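PDB 2D4E: 5-carboxymethyl-2-hydroxymuconate semialdehyde dehydrogenase from Thermus thermophilus, which probably oxidises 5-carboxymethyl-2-hydroxymuconate semialdehyde to the corresponding acid, using bound NAD as the electron acceptor, as other members of the aldehyde dehydrogenase family do. Local coordinates for residues His29-Glu34 with Val221-Gln226; Pro37-Glu42 with Gly62-Asp67; Tyr156-Val161 with Leu498-Leu503; Ser276-Phe281 with Tyr440-Asp445; Ser308-Val313 with Val416-Lys421. One frame throughout, in Å; residues are numbered along the deposited sequence.

Contact 1 (His29-Glu34 with Val221-Gln226); sequences HFIAGE and VFNLVQ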
# COMPACT_ATOMS: atom_id res chain seq x y z
N HIS C 29 -6.40 41.87 -4.96
CA HIS C 29 -6.93 40.52 -5.05
C HIS C 29 -6.57 40.03 -6.44
O HIS C 29 -6.22 40.82 -7.32
CB HIS C 29 -8.46 40.50 -4.95
CG HIS C 29 -9.02 41.29 -3.81
ND1 HIS C 29 -8.75 41.00 -2.49
CD2 HIS C 29 -9.86 42.36 -3.80
CE1 HIS C 29 -9.41 41.85 -1.72
NE2 HIS C 29 -10.09 42.68 -2.49
N PHE C 30 -6.64 38.72 -6.64
CA PHE C 30 -6.42 38.14 -7.95
C PHE C 30 -7.65 37.29 -8.17
O PHE C 30 -7.82 36.24 -7.54
CB PHE C 30 -5.17 37.27 -8.00
CG PHE C 30 -4.79 36.87 -9.40
CD1 PHE C 30 -4.16 37.78 -10.24
CD2 PHE C 30 -5.13 35.62 -9.90
CE1 PHE C 30 -3.87 37.45 -11.56
CE2 PHE C 30 -4.86 35.28 -11.22
CZ PHE C 30 -4.22 36.20 -12.06
N ILE C 31 -8.53 37.75 -9.06
CA ILE C 31 -9.77 37.06 -9.33
C ILE C 31 -9.99 36.85 -10.82
O ILE C 31 -9.75 37.75 -11.63
CB ILE C 31 -10.95 37.86 -8.74
CG1 ILE C 31 -10.74 38.02 -7.23
CG2 ILE C 31 -12.27 37.17 -9.05
CD1 ILE C 31 -11.72 38.94 -6.56
N ALA C 32 -10.42 35.64 -11.18
CA ALA C 32 -10.67 35.31 -12.58
C ALA C 32 -9.53 35.77 -13.50
O ALA C 32 -9.77 36.36 -14.55
CB ALA C 32 -11.99 35.93 -13.03
N GLY C 33 -8.29 35.52 -13.08
CA GLY C 33 -7.15 35.88 -13.90
C GLY C 33 -6.65 37.31 -13.95
O GLY C 33 -5.85 37.64 -14.82
N GLU C 34 -7.10 38.16 -13.04
CA GLU C 34 -6.67 39.56 -13.03
C GLU C 34 -6.54 40.13 -11.62
O GLU C 34 -7.25 39.70 -10.70
CB GLU C 34 -7.68 40.44 -13.78
CG GLU C 34 -7.80 40.18 -15.27
CD GLU C 34 -8.77 41.14 -15.94
OE1 GLU C 34 -8.99 41.02 -17.17
OE2 GLU C 34 -9.32 42.03 -15.24
N VAL C 221 -8.10 29.27 -12.02
CA VAL C 221 -7.51 28.15 -11.30
C VAL C 221 -7.02 28.59 -9.92
O VAL C 221 -7.24 27.89 -8.94
CB VAL C 221 -6.37 27.52 -12.11
CG1 VAL C 221 -5.66 26.46 -11.27
CG2 VAL C 221 -6.93 26.90 -13.38
N PHE C 222 -6.37 29.75 -9.85
CA PHE C 222 -5.90 30.27 -8.57
C PHE C 222 -6.42 31.69 -8.34
O PHE C 222 -6.19 32.59 -9.15
CB PHE C 222 -4.37 30.26 -8.49
CG PHE C 222 -3.84 30.90 -7.23
CD1 PHE C 222 -3.51 32.25 -7.21
CD2 PHE C 222 -3.70 30.16 -6.06
CE1 PHE C 222 -3.06 32.86 -6.04
CE2 PHE C 222 -3.25 30.76 -4.88
CZ PHE C 222 -2.93 32.11 -4.87
N ASN C 223 -7.11 31.88 -7.22
CA ASN C 223 -7.67 33.18 -6.88
C ASN C 223 -7.23 33.61 -5.49
O ASN C 223 -7.01 32.78 -4.61
CB ASN C 223 -9.19 33.12 -6.91
CG ASN C 223 -9.70 32.60 -8.22
OD1 ASN C 223 -9.98 33.36 -9.15
ND2 ASN C 223 -9.80 31.28 -8.33
N LEU C 224 -7.12 34.92 -5.31
CA LEU C 224 -6.70 35.49 -4.05
C LEU C 224 -7.61 36.61 -3.59
O LEU C 224 -7.97 37.49 -4.38
CB LEU C 224 -5.28 36.03 -4.18
CG LEU C 224 -4.84 37.06 -3.13
CD1 LEU C 224 -4.77 36.40 -1.76
CD2 LEU C 224 -3.50 37.65 -3.53
N VAL C 225 -8.00 36.57 -2.32
CA VAL C 225 -8.84 37.61 -1.75
C VAL C 225 -8.23 38.05 -0.43
O VAL C 225 -8.15 37.26 0.52
CB VAL C 225 -10.29 37.12 -1.50
CG1 VAL C 225 -11.12 38.26 -0.93
CG2 VAL C 225 -10.91 36.61 -2.79
N GLN C 226 -7.77 39.29 -0.37
CA GLN C 226 -7.17 39.84 0.84
C GLN C 226 -8.29 40.33 1.74
O GLN C 226 -9.35 40.73 1.26
CB GLN C 226 -6.24 41.01 0.48
CG GLN C 226 -5.08 40.64 -0.40
CD GLN C 226 -3.93 40.01 0.36
OE1 GLN C 226 -4.08 39.63 1.52
NE2 GLN C 226 -2.78 39.89 -0.29
O HOH W 1 -8.04 33.42 -11.35
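Phe30 and Leu224 form one antiparallel hydrogen-bonded pair, Leu224 N reaching Phe30 O at 2.7 Å and Phe30 N reaching Leu224 O at 2.9 Å, each donor on a carbonyl lone pair. Beyond it, side chains replace backbone partners. The His29 ring takes the amide of Gln226 on ND1 at 2.9 Å, within 7° of the ring plane; its NE2 is bonded to Ser38. Asn223 OD1 receives Ala32 N at 3.1 Å, nearly along its C=O axis, while ND2 binds Gly220 O and Val193 O. Water 1 accepts from Gly33 N and lies within hydrogen-bonding distance of Asn223 OD1 and Phe222 O. In the type I' turn Ile31-Glu34, Gly33 suits its phi of 79°, where a CB would jam against the preceding carbonyl. Phe30 turns a ring edge to Phe222 O. Strand 222-224, outermost in the parallel sheet and already paired with 193-196, takes strand 29-31 along its other edge, with Phe30 against helix 203-214 and Asn223 and Val225 against helix 63-80.

Contact 2 (Pro37-Glu42 with Gly62-Asp67); sequences PSESGE and GEREVD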
# COMPACT_ATOMS: atom_id res chain seq x y z
N PRO C 37 -9.04 45.50 -7.20
CA PRO C 37 -9.26 46.03 -5.86
C PRO C 37 -10.64 45.58 -5.42
O PRO C 37 -11.34 44.91 -6.17
CB PRO C 37 -9.22 47.53 -6.08
CG PRO C 37 -9.96 47.65 -7.39
CD PRO C 37 -9.32 46.54 -8.22
N SER C 38 -11.02 45.93 -4.20
CA SER C 38 -12.35 45.57 -3.72
C SER C 38 -13.30 46.54 -4.43
O SER C 38 -12.88 47.64 -4.82
CB SER C 38 -12.44 45.76 -2.21
OG SER C 38 -11.47 44.98 -1.56
N GLU C 39 -14.55 46.15 -4.62
CA GLU C 39 -15.50 47.02 -5.30
C GLU C 39 -15.72 48.31 -4.51
O GLU C 39 -16.00 49.36 -5.09
CB GLU C 39 -16.83 46.30 -5.51
CG GLU C 39 -16.72 45.07 -6.42
CD GLU C 39 -18.04 44.36 -6.64
OE1 GLU C 39 -18.02 43.24 -7.20
OE2 GLU C 39 -19.10 44.91 -6.27
N SER C 40 -15.56 48.23 -3.19
CA SER C 40 -15.74 49.39 -2.33
C SER C 40 -14.53 50.33 -2.38
O SER C 40 -14.59 51.47 -1.92
CB SER C 40 -15.97 48.95 -0.88
OG SER C 40 -14.77 48.46 -0.30
N GLY C 41 -13.42 49.84 -2.93
CA GLY C 41 -12.21 50.64 -3.01
C GLY C 41 -11.46 50.68 -1.69
O GLY C 41 -10.36 51.23 -1.60
N GLU C 42 -12.05 50.10 -0.66
CA GLU C 42 -11.45 50.07 0.66
C GLU C 42 -10.17 49.24 0.74
O GLU C 42 -9.99 48.26 0.01
CB GLU C 42 -12.46 49.53 1.68
CG GLU C 42 -13.56 50.51 2.05
CD GLU C 42 -14.50 49.95 3.10
OE1 GLU C 42 -14.01 49.39 4.11
OE2 GLU C 42 -15.73 50.09 2.93
N GLY C 62 -14.43 41.48 0.72
CA GLY C 62 -15.62 41.10 1.45
C GLY C 62 -16.42 40.04 0.70
O GLY C 62 -15.89 39.40 -0.21
N GLU C 63 -17.68 39.87 1.07
CA GLU C 63 -18.57 38.89 0.44
C GLU C 63 -18.56 38.94 -1.07
O GLU C 63 -18.58 37.90 -1.72
CB GLU C 63 -20.00 39.09 0.92
CG GLU C 63 -20.20 38.95 2.42
CD GLU C 63 -21.66 39.11 2.83
OE1 GLU C 63 -21.94 39.11 4.05
OE2 GLU C 63 -22.52 39.25 1.93
N ARG C 64 -18.56 40.14 -1.63
CA ARG C 64 -18.58 40.32 -3.08
C ARG C 64 -17.32 39.83 -3.78
O ARG C 64 -17.39 39.20 -4.83
CB ARG C 64 -18.81 41.79 -3.43
CG ARG C 64 -20.27 42.18 -3.47
CD ARG C 64 -20.45 43.65 -3.82
NE ARG C 64 -21.79 43.91 -4.33
CZ ARG C 64 -22.24 43.46 -5.50
NH1 ARG C 64 -21.46 42.74 -6.29
NH2 ARG C 64 -23.48 43.74 -5.88
N GLU C 65 -16.16 40.13 -3.21
CA GLU C 65 -14.91 39.69 -3.81
C GLU C 65 -14.81 38.17 -3.67
O GLU C 65 -14.38 37.46 -4.59
CB GLU C 65 -13.72 40.40 -3.15
CG GLU C 65 -13.64 41.90 -3.47
CD GLU C 65 -14.71 42.73 -2.79
OE1 GLU C 65 -15.04 43.82 -3.31
OE2 GLU C 65 -15.22 42.32 -1.71
N VAL C 66 -15.23 37.67 -2.51
CA VAL C 66 -15.20 36.23 -2.27
C VAL C 66 -16.14 35.51 -3.25
O VAL C 66 -15.79 34.47 -3.80
CB VAL C 66 -15.60 35.90 -0.82
CG1 VAL C 66 -15.79 34.38 -0.65
CG2 VAL C 66 -14.52 36.39 0.13
N ASP C 67 -17.32 36.08 -3.47
CA ASP C 67 -18.28 35.47 -4.38
C ASP C 67 -17.69 35.35 -5.79
O ASP C 67 -17.80 34.31 -6.43
CB ASP C 67 -19.59 36.28 -4.39
CG ASP C 67 -20.65 35.66 -5.29
OD1 ASP C 67 -20.95 34.47 -5.14
OD2 ASP C 67 -21.19 36.38 -6.15
O HOH W 2 -16.42 45.70 -1.86
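This is a polar, partly buried contact between a loop and the start of a helix: the turn that follows strand 34-36 meets the first turn of helix 63-80. Glu65 carries it. Its CG stands beside the backbone N and the chain bends at chi2 (72°), which curls the carboxylate back over the helix start and toward the loop. OE1 accepts Glu39 N at 2.7 Å through its anti lone pair and also accepts a hydrogen bond from water 2, which in turn accepts Ser40 N. OE2 receives Gly62 N at 2.7 Å from above the carboxylate plane. Gly62 is the N-cap, so Glu65, at N3, bonds back to the N-cap amide, as in one half of a capping box; glycine has no side chain to return the bond. The amides it meets here, and the helix N-terminus, would probably help keep the carboxylate ionised. An alanine in place of Glu65 would remove both oxygens and would probably loosen the loop from the helix start, leaving the amides of Glu39 and Gly62 without these acceptors. On the exposed side, the extended Glu39 crosses Arg64 at about a right angle, and OE2 makes a salt bridge to NH1 at 3.2 Å, the carboxylate and guanidinium planes 42° apart. Ser38 packs CB against Glu65 OE1 at 3.4 Å, while its OG bonds to His29 and to Arg60 O.

Contact 3 (Tyr156-Val161 with Leu498-Leu503); sequences YYTVRV and LKTIAL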
# COMPACT_ATOMS: atom_id res chain seq x y z
N TYR C 156 -13.91 -5.42 -8.62
CA TYR C 156 -14.18 -4.14 -7.97
C TYR C 156 -12.83 -3.44 -8.04
O TYR C 156 -11.79 -4.06 -7.79
CB TYR C 156 -14.54 -4.29 -6.49
CG TYR C 156 -15.87 -4.94 -6.19
CD1 TYR C 156 -16.01 -6.33 -6.25
CD2 TYR C 156 -16.98 -4.18 -5.83
CE1 TYR C 156 -17.23 -6.94 -5.94
CE2 TYR C 156 -18.19 -4.78 -5.52
CZ TYR C 156 -18.31 -6.16 -5.57
OH TYR C 156 -19.51 -6.76 -5.27
N TYR C 157 -12.84 -2.17 -8.41
CA TYR C 157 -11.60 -1.43 -8.45
C TYR C 157 -11.91 -0.04 -7.96
O TYR C 157 -13.05 0.41 -8.04
CB TYR C 157 -10.99 -1.44 -9.87
CG TYR C 157 -11.71 -0.63 -10.93
CD1 TYR C 157 -11.46 0.73 -11.09
CD2 TYR C 157 -12.61 -1.25 -11.80
CE1 TYR C 157 -12.08 1.46 -12.10
CE2 TYR C 157 -13.23 -0.52 -12.82
CZ TYR C 157 -12.96 0.83 -12.97
OH TYR C 157 -13.55 1.55 -13.98
N THR C 158 -10.91 0.62 -7.39
CA THR C 158 -11.11 1.95 -6.87
C THR C 158 -10.18 2.96 -7.51
O THR C 158 -9.05 2.64 -7.89
CB THR C 158 -10.87 1.98 -5.35
OG1 THR C 158 -9.55 1.50 -5.08
CG2 THR C 158 -11.88 1.09 -4.62
N VAL C 159 -10.67 4.19 -7.64
CA VAL C 159 -9.89 5.28 -8.20
C VAL C 159 -10.21 6.51 -7.36
O VAL C 159 -11.13 6.51 -6.56
CB VAL C 159 -10.26 5.55 -9.68
CG1 VAL C 159 -9.99 4.31 -10.52
CG2 VAL C 159 -11.73 5.97 -9.79
N ARG C 160 -9.42 7.56 -7.55
CA ARG C 160 -9.62 8.82 -6.84
C ARG C 160 -9.83 9.92 -7.88
O ARG C 160 -9.21 9.90 -8.94
CB ARG C 160 -8.40 9.16 -5.98
CG ARG C 160 -8.16 8.26 -4.80
CD ARG C 160 -6.82 8.60 -4.14
NE ARG C 160 -6.68 7.98 -2.82
CZ ARG C 160 -7.38 8.32 -1.75
NH1 ARG C 160 -8.29 9.29 -1.82
NH2 ARG C 160 -7.18 7.69 -0.61
N VAL C 161 -10.69 10.88 -7.56
CA VAL C 161 -10.96 12.00 -8.45
C VAL C 161 -10.88 13.31 -7.67
O VAL C 161 -11.12 13.34 -6.46
CB VAL C 161 -12.37 11.89 -9.11
CG1 VAL C 161 -12.45 10.60 -9.93
CG2 VAL C 161 -13.46 11.91 -8.04
N LEU C 498 -12.66 9.05 -3.09
CA LEU C 498 -12.50 7.65 -3.46
C LEU C 498 -13.77 7.20 -4.17
O LEU C 498 -14.87 7.71 -3.90
CB LEU C 498 -12.28 6.77 -2.22
CG LEU C 498 -10.85 6.69 -1.66
CD1 LEU C 498 -10.89 6.14 -0.23
CD2 LEU C 498 -10.00 5.81 -2.57
N LYS C 499 -13.63 6.27 -5.10
CA LYS C 499 -14.76 5.76 -5.84
C LYS C 499 -14.59 4.26 -6.04
O LYS C 499 -13.54 3.81 -6.49
CB LYS C 499 -14.88 6.45 -7.20
CG LYS C 499 -16.11 6.04 -7.99
CD LYS C 499 -16.17 6.71 -9.37
CE LYS C 499 -16.37 8.21 -9.25
NZ LYS C 499 -16.58 8.83 -10.58
N THR C 500 -15.62 3.49 -5.68
CA THR C 500 -15.57 2.05 -5.86
C THR C 500 -16.41 1.69 -7.08
O THR C 500 -17.60 2.01 -7.14
CB THR C 500 -16.12 1.30 -4.61
OG1 THR C 500 -15.26 1.55 -3.49
CG2 THR C 500 -16.18 -0.20 -4.87
N ILE C 501 -15.78 1.06 -8.06
CA ILE C 501 -16.47 0.67 -9.28
C ILE C 501 -16.55 -0.85 -9.34
O ILE C 501 -15.55 -1.55 -9.17
CB ILE C 501 -15.73 1.21 -10.52
CG1 ILE C 501 -15.74 2.74 -10.48
CG2 ILE C 501 -16.40 0.70 -11.80
CD1 ILE C 501 -14.82 3.40 -11.48
N ALA C 502 -17.75 -1.35 -9.59
CA ALA C 502 -17.99 -2.79 -9.65
C ALA C 502 -18.62 -3.23 -10.97
O ALA C 502 -19.42 -2.50 -11.58
CB ALA C 502 -18.89 -3.21 -8.49
N LEU C 503 -18.25 -4.42 -11.41
CA LEU C 503 -18.80 -5.00 -12.62
C LEU C 503 -18.67 -6.51 -12.54
O LEU C 503 -17.63 -7.03 -12.12
CB LEU C 503 -18.06 -4.51 -13.86
CG LEU C 503 -16.55 -4.74 -13.86
CD1 LEU C 503 -16.00 -4.67 -15.27
CD2 LEU C 503 -15.90 -3.71 -12.97
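Tyr157 leaves its backbone with CG in the crowded position between N and carbonyl carbon (chi1 70°), so the ring swings toward the opposite strand. From CB outward, CD2 passes loosely by Ile501 O and CB; that CB sits over the ring face, toward the CZ and CE2 side, in a CH-pi contact 3.8 Å from the centroid. Farther out, CE2 meets Ile501 CG2 at 3.5 Å and CE1 meets Ile501 CD1 at 3.4 Å, so the branched isoleucine spans the ring's width. At the tip, OH touches Ile501 CD1 and finds its polar partner in His450 of the second subunit. Beneath, the two residues form an antiparallel hydrogen-bonded pair, Ile501 N to Tyr157 O at 2.8 Å. The strands make the two-stranded antiparallel arm, the oligomerisation element of the aldehyde dehydrogenase fold: Thr500-Ala502 pair in parallel with a strand of the second subunit. On the face of Tyr156, Thr158 and Arg160, small Ala502 lets the Tyr156 ring close in, CB to CD2 3.4 Å. Leu498 lays CD2 over the centre of the Arg160 guanidinium, 3.7 Å above its plane, while NH2 forms a salt bridge with Asp493 and NH1 bonds to Thr496 OG1.

Contact 4 (Ser276-Phe281 with Tyr440-Asp445); sequences SPALVF and YVFTRD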
# COMPACT_ATOMS: atom_id res chain seq x y z
N SER C 276 3.32 21.83 22.35
CA SER C 276 4.20 20.67 22.27
C SER C 276 5.25 20.61 23.37
O SER C 276 5.92 21.59 23.65
CB SER C 276 4.86 20.64 20.89
OG SER C 276 3.88 20.72 19.87
N PRO C 277 5.41 19.43 23.99
CA PRO C 277 6.41 19.29 25.06
C PRO C 277 7.73 18.69 24.62
O PRO C 277 7.81 17.96 23.62
CB PRO C 277 5.69 18.39 26.05
CG PRO C 277 5.03 17.40 25.11
CD PRO C 277 4.49 18.28 23.98
N ALA C 278 8.79 19.02 25.36
CA ALA C 278 10.11 18.46 25.12
C ALA C 278 10.44 17.76 26.44
O ALA C 278 10.45 18.41 27.49
CB ALA C 278 11.12 19.56 24.83
N LEU C 279 10.68 16.46 26.39
CA LEU C 279 11.01 15.71 27.61
C LEU C 279 12.50 15.36 27.59
O LEU C 279 12.97 14.67 26.69
CB LEU C 279 10.21 14.41 27.73
CG LEU C 279 8.81 14.20 27.16
CD1 LEU C 279 8.22 12.96 27.82
CD2 LEU C 279 7.92 15.40 27.38
N VAL C 280 13.22 15.83 28.60
CA VAL C 280 14.65 15.55 28.67
C VAL C 280 14.95 14.66 29.86
O VAL C 280 14.70 15.03 31.01
CB VAL C 280 15.46 16.85 28.81
CG1 VAL C 280 16.95 16.53 28.83
CG2 VAL C 280 15.14 17.79 27.64
N PHE C 281 15.47 13.48 29.56
CA PHE C 281 15.83 12.51 30.60
C PHE C 281 17.31 12.63 30.96
O PHE C 281 18.14 13.01 30.12
CB PHE C 281 15.50 11.10 30.14
CG PHE C 281 14.04 10.79 30.12
CD1 PHE C 281 13.41 10.24 31.24
CD2 PHE C 281 13.26 11.09 29.00
CE1 PHE C 281 12.04 9.99 31.24
CE2 PHE C 281 11.89 10.84 28.98
CZ PHE C 281 11.28 10.29 30.11
N TYR C 440 8.78 16.08 21.71
CA TYR C 440 10.21 15.82 21.54
C TYR C 440 10.74 15.04 22.74
O TYR C 440 10.55 15.44 23.89
CB TYR C 440 10.97 17.14 21.39
CG TYR C 440 10.40 18.04 20.31
CD1 TYR C 440 9.26 18.81 20.54
CD2 TYR C 440 10.98 18.09 19.04
CE1 TYR C 440 8.70 19.59 19.54
CE2 TYR C 440 10.43 18.87 18.03
CZ TYR C 440 9.30 19.62 18.28
OH TYR C 440 8.74 20.39 17.28
N VAL C 441 11.41 13.92 22.46
CA VAL C 441 11.93 13.09 23.53
C VAL C 441 13.43 12.93 23.45
O VAL C 441 13.98 12.53 22.42
CB VAL C 441 11.29 11.69 23.48
CG1 VAL C 441 11.72 10.89 24.70
CG2 VAL C 441 9.77 11.82 23.41
N PHE C 442 14.10 13.26 24.55
CA PHE C 442 15.54 13.14 24.63
C PHE C 442 15.94 12.13 25.70
O PHE C 442 15.83 12.38 26.90
CB PHE C 442 16.16 14.52 24.91
CG PHE C 442 15.84 15.54 23.85
CD1 PHE C 442 14.66 16.28 23.91
CD2 PHE C 442 16.70 15.74 22.78
CE1 PHE C 442 14.34 17.20 22.90
CE2 PHE C 442 16.39 16.65 21.76
CZ PHE C 442 15.21 17.38 21.82
N THR C 443 16.39 10.97 25.23
CA THR C 443 16.82 9.88 26.09
C THR C 443 17.61 8.94 25.19
O THR C 443 17.33 8.85 23.99
CB THR C 443 15.61 9.12 26.69
OG1 THR C 443 16.06 8.17 27.66
CG2 THR C 443 14.85 8.37 25.58
N ARG C 444 18.59 8.24 25.76
CA ARG C 444 19.39 7.32 24.96
C ARG C 444 18.83 5.90 25.03
O ARG C 444 19.19 5.05 24.22
CB ARG C 444 20.85 7.30 25.44
CG ARG C 444 21.70 8.50 25.03
CD ARG C 444 23.18 8.15 25.27
NE ARG C 444 24.13 9.20 24.89
CZ ARG C 444 24.54 10.18 25.69
NH1 ARG C 444 24.08 10.27 26.93
NH2 ARG C 444 25.43 11.06 25.26
N ASP C 445 17.95 5.65 26.00
CA ASP C 445 17.38 4.31 26.17
C ASP C 445 16.41 3.92 25.05
O ASP C 445 15.36 4.55 24.87
CB ASP C 445 16.70 4.20 27.53
CG ASP C 445 16.30 2.78 27.86
OD1 ASP C 445 15.14 2.38 27.59
OD2 ASP C 445 17.16 2.04 28.38
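Two neighbouring parallel strands of the mixed sheet in the catalytic domain of the aldehyde dehydrogenase fold meet here, 277-280 beside 440-442, their directions only 8° apart. Four backbone bonds join them, the donors alternating between strands: Tyr440 N to Pro277 O, Leu279 N to Tyr440 O at 2.7 Å, Phe442 N to Leu279 O, and Phe281 N to Phe442 O. All lie nearly along the C=O axes. Pro277 suits its place because only its carbonyl is used here. On one face stand Ala278, Val280, Tyr440 and Phe442. The aromatic CG atoms lie beside their own backbone N, and each ring turns an edge toward a carbonyl of the other strand, Tyr440 CD1 to Pro277 O at 3.5 Å and Phe442 CD1 to Leu279 O at 3.6 Å. Ala278 CB, small enough to leave room for both aromatics, lies 4.2 Å from Tyr440 CB and also touches Phe442 CE1, and Val280 CG2 touches Phe442 CD1. Helix 286-298 covers this face. Past the strand ends, Phe281 lies alongside Thr443, CD2 to CB 3.8 Å; Thr443 OG1 is bonded to Asp283, and Tyr440 OH to Thr306 O. The chemistry is therefore of two kinds: short backbone bonds aligned with the carbonyl axes fix the register, while the buried aromatics pack under the helix and the hydroxyls of Tyr440 and Thr443 find partners elsewhere in the chain.

Contact 5 (Ser308-Val313 with Val416-Lys421); sequences SSRLLV and VAIPFK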
# COMPACT_ATOMS: atom_id res chain seq x y z
N SER C 308 8.43 23.90 21.14
CA SER C 308 8.38 23.14 22.39
C SER C 308 8.28 24.15 23.53
O SER C 308 9.27 24.45 24.21
CB SER C 308 9.64 22.26 22.54
OG SER C 308 10.82 23.00 22.27
N SER C 309 7.08 24.68 23.73
CA SER C 309 6.81 25.68 24.76
C SER C 309 6.80 25.13 26.18
O SER C 309 6.79 25.89 27.15
CB SER C 309 5.49 26.39 24.44
OG SER C 309 4.49 25.45 24.11
N ARG C 310 6.78 23.81 26.31
CA ARG C 310 6.82 23.19 27.62
C ARG C 310 8.06 22.31 27.66
O ARG C 310 8.26 21.47 26.78
CB ARG C 310 5.58 22.34 27.89
CG ARG C 310 4.34 23.12 28.30
CD ARG C 310 3.22 22.15 28.65
NE ARG C 310 2.88 21.27 27.53
CZ ARG C 310 2.45 20.02 27.65
NH1 ARG C 310 2.31 19.47 28.85
NH2 ARG C 310 2.16 19.31 26.57
N LEU C 311 8.91 22.53 28.66
CA LEU C 311 10.13 21.76 28.82
C LEU C 311 10.03 20.90 30.07
O LEU C 311 10.06 21.41 31.19
CB LEU C 311 11.33 22.70 28.93
CG LEU C 311 12.66 22.04 29.29
CD1 LEU C 311 13.01 21.00 28.23
CD2 LEU C 311 13.76 23.10 29.39
N LEU C 312 9.90 19.59 29.89
CA LEU C 312 9.80 18.66 31.01
C LEU C 312 11.17 18.05 31.24
O LEU C 312 11.70 17.37 30.37
CB LEU C 312 8.77 17.57 30.70
CG LEU C 312 7.32 18.04 30.79
CD1 LEU C 312 6.39 17.12 30.00
CD2 LEU C 312 6.91 18.09 32.25
N VAL C 313 11.74 18.30 32.42
CA VAL C 313 13.07 17.81 32.73
C VAL C 313 13.06 16.93 33.98
O VAL C 313 12.48 17.29 35.00
CB VAL C 313 14.05 18.98 32.95
CG1 VAL C 313 15.46 18.45 33.16
CG2 VAL C 313 13.99 19.92 31.75
N VAL C 416 8.21 27.40 29.49
CA VAL C 416 7.88 27.04 30.86
C VAL C 416 8.50 25.67 31.12
O VAL C 416 8.19 24.69 30.44
CB VAL C 416 6.34 27.00 31.11
CG1 VAL C 416 5.67 25.98 30.21
CG2 VAL C 416 6.08 26.67 32.57
N ALA C 417 9.41 25.62 32.09
CA ALA C 417 10.10 24.39 32.48
C ALA C 417 9.35 23.72 33.64
O ALA C 417 9.01 24.36 34.63
CB ALA C 417 11.53 24.72 32.91
N ILE C 418 9.11 22.42 33.50
CA ILE C 418 8.36 21.65 34.50
C ILE C 418 9.10 20.35 34.81
O ILE C 418 9.50 19.62 33.91
CB ILE C 418 6.97 21.30 33.95
CG1 ILE C 418 6.29 22.57 33.44
CG2 ILE C 418 6.12 20.64 35.03
CD1 ILE C 418 5.12 22.32 32.51
N PRO C 419 9.29 20.05 36.11
CA PRO C 419 9.99 18.83 36.52
C PRO C 419 9.12 17.57 36.53
O PRO C 419 7.90 17.65 36.60
CB PRO C 419 10.46 19.17 37.93
CG PRO C 419 9.30 19.98 38.45
CD PRO C 419 9.01 20.91 37.27
N PHE C 420 9.77 16.42 36.42
CA PHE C 420 9.07 15.15 36.50
C PHE C 420 10.00 14.19 37.22
O PHE C 420 11.23 14.28 37.08
CB PHE C 420 8.63 14.63 35.11
CG PHE C 420 9.77 14.25 34.19
CD1 PHE C 420 10.45 13.05 34.36
CD2 PHE C 420 10.10 15.07 33.12
CE1 PHE C 420 11.45 12.66 33.47
CE2 PHE C 420 11.10 14.69 32.22
CZ PHE C 420 11.77 13.48 32.39
N LYS C 421 9.43 13.30 38.03
CA LYS C 421 10.25 12.37 38.80
C LYS C 421 10.55 11.06 38.09
O LYS C 421 11.53 10.39 38.41
CB LYS C 421 9.59 12.07 40.15
CG LYS C 421 8.38 11.16 40.09
CD LYS C 421 7.78 10.95 41.47
CE LYS C 421 6.85 9.74 41.49
NZ LYS C 421 5.73 9.87 40.51
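Strands 310-313 and 416-420, neighbours in the mixed sheet of the aldehyde dehydrogenase catalytic domain, run parallel at 27°, joined by five backbone bonds, the last, Phe420 N to Val313 O, the longest at 3.2 Å and 44° out of the carbonyl plane. Leu312 lies alongside Ile418, its CD2 reaching Ile418 CB at 3.6 Å. Arg310 packs only its aliphatic part here, CG to Val416 CG1 3.7 Å; the bend at chi3 carries the guanidinium to Asn401, Lys429, Ala430 and Lys275. Phe420 has CG in the crowded position between backbone N and carbonyl carbon (chi1 66°), which throws the ring back across the neighbouring strand. Val313 C lies over one face, the edge atom CE2 meets Leu312 O at 3.3 Å, and CD2 packs on Leu312 CB at 3.7 Å. A serine in place of Phe420 would lose this ring and would probably leave the Leu312-Val313 part of strand 310-314 less well covered. On the other face Ala417 CB lies 4.5 Å from Leu311 CB. Helix 423-431 covers the Leu312 and Phe420 side, helix 315-331 the Val313 side. At Phe420, then, ring packing accompanies a long, out-of-plane amide bond and probably helps hold the strands.

Contacts 4 and 5 share one sheet: strands 277-280 and 310-314 are neighbours in it, Leu312 bonds through its backbone to Ala278 and Val280, and the rings of Phe281 and Phe420 meet. Both are buried, apolar parallel pairings. With centres about 45 to 49 Å away, on the other side of the chain's centre, contacts 1 and 2 touch through His29 and Ser38; contact 1 is buried yet relies on side-chain acceptors, whereas contact 2, more exposed, is carried by carboxylates, an arginine and a water. Contact 3 stands apart from all four, an antiparallel pair whose burial owes much to other subunits and whose polar tips mostly reach into the second.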